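Local coordinates for protein galactokinase (Bifidobacterium longum subsp. infantis ATCC 15697 = JCM 1222 = DSM 20088, PDB 6TEQ) that probably phosphorylates galactose at the expense of ATP, as a galactokinase of the GHMP kinase family, and binds 2-deoxy-2-fluoro-galactose in its sugar pocket, at residues 135-139 and 370-374; 270-275 and 304-308. One frame throughout, in Å; residues are numbered along the deposited sequence.

Contact 1: residues 135-139 and 370-374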
loop_
_atom_site.group_PDB
_atom_site.type_symbol
_atom_site.label_atom_id
_atom_site.label_comp_id
_atom_site.label_asym_id
_atom_site.label_seq_id
_atom_site.Cartn_x
_atom_site.Cartn_y
_atom_site.Cartn_z
ATOM N N LEU A 135 -2.320 -0.606 12.292
ATOM C CA LEU A 135 -3.617 -0.045 11.908
ATOM C C LEU A 135 -3.478 1.478 11.789
ATOM O O LEU A 135 -2.790 2.081 12.639
ATOM C CB LEU A 135 -4.659 -0.434 12.960
ATOM C CG LEU A 135 -4.944 -1.932 13.000
ATOM C CD1 LEU A 135 -5.836 -2.300 14.173
ATOM C CD2 LEU A 135 -5.568 -2.385 11.677
ATOM N N GLY A 136 -4.066 2.041 10.745
ATOM C CA GLY A 136 -4.140 3.500 10.511
ATOM C C GLY A 136 -2.828 4.107 10.070
ATOM O O GLY A 136 -2.786 5.312 9.786
ATOM N N SER A 137 -1.823 3.271 9.853
ATOM C CA SER A 137 -0.468 3.753 9.463
ATOM C C SER A 137 -0.355 4.093 7.980
ATOM O O SER A 137 0.700 4.635 7.602
ATOM C CB SER A 137 0.532 2.689 9.837
ATOM O OG SER A 137 0.381 1.537 9.003
ATOM N N GLY A 138 -1.343 3.778 7.133
ATOM C CA GLY A 138 -1.184 4.003 5.697
ATOM C C GLY A 138 -0.166 3.038 5.092
ATOM O O GLY A 138 0.375 3.329 4.038
ATOM N N LEU A 139 0.114 1.914 5.758
ATOM C CA LEU A 139 1.066 0.912 5.253
ATOM C C LEU A 139 0.318 -0.306 4.687
ATOM O O LEU A 139 0.937 -1.365 4.502
ATOM C CB LEU A 139 2.042 0.567 6.364
ATOM C CG LEU A 139 2.817 1.773 6.891
ATOM C CD1 LEU A 139 3.693 1.320 8.037
ATOM C CD2 LEU A 139 3.670 2.368 5.809
ATOM N N GLY A 370 -2.887 11.616 6.931
ATOM C CA GLY A 370 -2.496 10.892 8.129
ATOM C C GLY A 370 -1.506 9.831 7.762
ATOM O O GLY A 370 -1.008 9.875 6.615
ATOM N N GLY A 371 -1.223 8.930 8.704
ATOM C CA GLY A 371 -0.414 7.753 8.423
ATOM C C GLY A 371 1.049 8.029 8.625
ATOM O O GLY A 371 1.439 8.612 9.633
ATOM N N SER A 372 1.849 7.541 7.681
ATOM C CA SER A 372 3.306 7.416 7.920
ATOM C C SER A 372 4.140 8.311 7.007
ATOM O O SER A 372 3.730 8.636 5.860
ATOM C CB SER A 372 3.783 5.986 7.811
ATOM O OG SER A 372 3.057 5.101 8.631
ATOM N N ILE A 373 5.328 8.611 7.496
ATOM C CA ILE A 373 6.421 9.173 6.705
ATOM C C ILE A 373 7.503 8.133 6.571
ATOM O O ILE A 373 7.658 7.223 7.386
ATOM C CB ILE A 373 6.949 10.523 7.264
ATOM C CG1 ILE A 373 7.790 10.386 8.534
ATOM C CG2 ILE A 373 5.858 11.525 7.428
ATOM C CD1 ILE A 373 8.862 11.377 8.561
ATOM N N ILE A 374 8.335 8.357 5.574
ATOM C CA ILE A 374 9.570 7.610 5.352
ATOM C C ILE A 374 10.692 8.611 5.144
ATOM O O ILE A 374 10.489 9.730 4.708
ATOM C CB ILE A 374 9.429 6.638 4.185
ATOM C CG1 ILE A 374 9.374 7.369 2.857
ATOM C CG2 ILE A 374 8.239 5.708 4.425
ATOM C CD1 ILE A 374 9.229 6.488 1.643
HETATM O O HOH W 1 -2.136 8.173 11.251
HETATM O O HOH W 2 1.316 6.099 5.270
#
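S372, the residue most covered here, points its CA-CB bond at the loop 135-139, and its hydroxyl donates a hydrogen bond to the backbone carbonyl of S137 (OG to O, 2.6 Å). The same carbonyl lies 3.4 Å from G371 CA, so backbone packs on backbone: S137 and G371 have their CA atoms 4.1 Å apart. A side chain on G371 would not fit easily, since its phi is positive (89°) and an ideal CB would come 3.0 Å from S137 O. Two waters bridge the backbones. One links G136 O (3.3 Å) to G371 N (2.8 Å); the other joins S137 O (2.8 Å) to S372 N (2.9 Å). S137 itself turns its hydroxyl back into its own loop, accepting from L139 N (OG to N, 3.3 Å) in an ST turn and bonding to P134 O. G136 and G138, in the glycine-rich loop that leads into helix 141-156, bind ADP in another structure of this protein; no nucleotide is bound here. The strand that carries S372, I373 and I374 (372-378) runs between strands 230-236 and 361-365; S137 and S372 both touch D236, while L139 reaches V234, T365 and V41 of strand 33-42.

Contact 2: residues 270-275 and 304-308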
loop_
_atom_site.group_PDB
_atom_site.type_symbol
_atom_site.label_atom_id
_atom_site.label_comp_id
_atom_site.label_asym_id
_atom_site.label_seq_id
_atom_site.Cartn_x
_atom_site.Cartn_y
_atom_site.Cartn_z
ATOM N N THR A 270 -1.141 12.485 -20.737
ATOM C CA THR A 270 -0.730 13.897 -20.585
ATOM C C THR A 270 0.758 13.912 -20.136
ATOM O O THR A 270 1.599 14.647 -20.675
ATOM C CB THR A 270 -1.654 14.556 -19.567
ATOM O OG1 THR A 270 -3.021 14.359 -19.957
ATOM C CG2 THR A 270 -1.248 15.995 -19.352
ATOM N N ALA A 271 1.059 13.253 -19.019
ATOM C CA ALA A 271 2.410 13.257 -18.416
ATOM C C ALA A 271 3.486 12.814 -19.415
ATOM O O ALA A 271 4.608 13.381 -19.453
ATOM C CB ALA A 271 2.399 12.323 -17.257
ATOM N N ASP A 272 3.162 11.749 -20.176
ATOM C CA ASP A 272 4.167 11.241 -21.129
ATOM C C ASP A 272 4.383 12.289 -22.248
ATOM O O ASP A 272 5.517 12.365 -22.743
ATOM C CB ASP A 272 3.782 9.870 -21.659
ATOM C CG ASP A 272 3.922 8.733 -20.648
ATOM O OD1 ASP A 272 4.487 8.940 -19.570
ATOM O OD2 ASP A 272 3.442 7.629 -21.001
ATOM N N GLY A 273 3.315 12.945 -22.750
ATOM C CA GLY A 273 3.522 13.963 -23.806
ATOM C C GLY A 273 4.331 15.112 -23.294
ATOM O O GLY A 273 5.260 15.549 -24.005
ATOM N N ILE A 274 4.099 15.519 -22.036
ATOM C CA ILE A 274 4.957 16.579 -21.413
ATOM C C ILE A 274 6.419 16.107 -21.321
ATOM O O ILE A 274 7.385 16.866 -21.680
ATOM C CB ILE A 274 4.377 17.001 -20.064
ATOM C CG1 ILE A 274 3.010 17.711 -20.252
ATOM C CG2 ILE A 274 5.324 17.896 -19.339
ATOM C CD1 ILE A 274 2.167 17.874 -18.980
ATOM N N SER A 275 6.608 14.889 -20.784
ATOM C CA SER A 275 7.958 14.328 -20.496
ATOM C C SER A 275 8.800 14.275 -21.783
ATOM O O SER A 275 10.022 14.574 -21.720
ATOM C CB SER A 275 7.831 12.959 -19.878
ATOM O OG SER A 275 9.100 12.316 -19.818
ATOM N N VAL A 304 1.776 14.828 -12.937
ATOM C CA VAL A 304 2.720 14.859 -14.067
ATOM C C VAL A 304 4.125 14.859 -13.503
ATOM O O VAL A 304 4.939 14.075 -13.977
ATOM C CB VAL A 304 2.479 16.092 -14.937
ATOM C CG1 VAL A 304 3.659 16.396 -15.831
ATOM C CG2 VAL A 304 1.209 15.926 -15.716
ATOM N N THR A 305 4.419 15.703 -12.548
ATOM C CA THR A 305 5.786 15.824 -11.974
ATOM C C THR A 305 6.136 14.550 -11.200
ATOM O O THR A 305 7.285 14.128 -11.184
ATOM C CB THR A 305 5.999 17.120 -11.189
ATOM O OG1 THR A 305 5.135 17.138 -10.053
ATOM C CG2 THR A 305 5.823 18.351 -12.074
ATOM N N GLU A 306 5.144 13.952 -10.534
ATOM C CA GLU A 306 5.416 12.766 -9.687
ATOM C C GLU A 306 5.795 11.619 -10.615
ATOM O O GLU A 306 6.693 10.797 -10.225
ATOM C CB GLU A 306 4.186 12.432 -8.832
ATOM C CG GLU A 306 4.419 11.334 -7.842
ATOM C CD GLU A 306 5.218 11.697 -6.614
ATOM O OE1 GLU A 306 5.788 12.817 -6.554
ATOM O OE2 GLU A 306 5.300 10.813 -5.770
ATOM N N ILE A 307 5.094 11.418 -11.715
ATOM C CA ILE A 307 5.414 10.293 -12.620
ATOM C C ILE A 307 6.874 10.446 -13.068
ATOM O O ILE A 307 7.642 9.439 -13.011
ATOM C CB ILE A 307 4.428 10.202 -13.795
ATOM C CG1 ILE A 307 3.001 9.845 -13.330
ATOM C CG2 ILE A 307 4.916 9.215 -14.830
ATOM C CD1 ILE A 307 1.906 9.962 -14.383
ATOM N N GLU A 308 7.286 11.656 -13.433
ATOM C CA GLU A 308 8.668 11.853 -13.868
ATOM C C GLU A 308 9.618 11.621 -12.686
ATOM O O GLU A 308 10.694 11.030 -12.870
ATOM C CB GLU A 308 8.904 13.256 -14.432
ATOM C CG GLU A 308 10.172 13.266 -15.243
ATOM C CD GLU A 308 10.117 12.491 -16.560
ATOM O OE1 GLU A 308 9.388 12.860 -17.406
ATOM O OE2 GLU A 308 10.817 11.519 -16.717
HETATM O O HOH W 3 5.598 13.160 -16.468
HETATM O O HOH W 4 11.900 10.828 -18.987
#
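A271 and V304 form the apolar centre, with their CA atoms 4.6 Å apart. The small methyl of A271 lets the backbones come this close: V304 CG2 packs 4.0 Å from A271 CA and 4.1 Å from A271 CB. I307 closes on the same methyl, its CD1 3.8 Å from A271 CB, and I274 extends the patch by placing CD1 3.8 Å from V304 CG1. Beyond the apolar core, water 3 bridges the two backbones, donating to A271 O (3.2 Å) and V304 O (2.7 Å). The polar edge lies one helical turn further along both segments. There S275 OG donates a very short hydrogen bond to E308 OE1 (2.5 Å), which the bent E308 side chain (chi2 70°) makes possible, and water 4 links S275 OG (3.3 Å) with E308 OE2 (2.6 Å). R311 NE makes a long, weak ion pair with E308 OE2. The segment axes approach to 9.3 Å and cross at -68°, so contact is concentrated near A271 and V304. I274 also packs on A283, L284 and T287 of helix 280-289. This is crossed helix-helix packing of the short helix 267-276 on the long helix 294-318, within the run of helices between strands 230-236 and 361-365.

Along the chain the order is 135-139, then 270-275 and 304-308, then 370-374, so both segments of contact 2 fall between those of contact 1. The centres are 27 Å apart and the nearest atoms about 9 Å, without touching. Contact 1, its centre 10 Å from the chain centre, joins a loop of the N-terminal GHMP kinase region to a strand of the C-terminal one, beside the sugar pocket and the ADP site, empty here. Contact 2, 22 Å out, links two helices, with the side chain of I307 about 11 Å from the bound 2-deoxy-2-fluoro-galactose. E306, on the same helix, bonds to the backbone of G45 and E46, tying helix 294-318 to the sugar-binding loop.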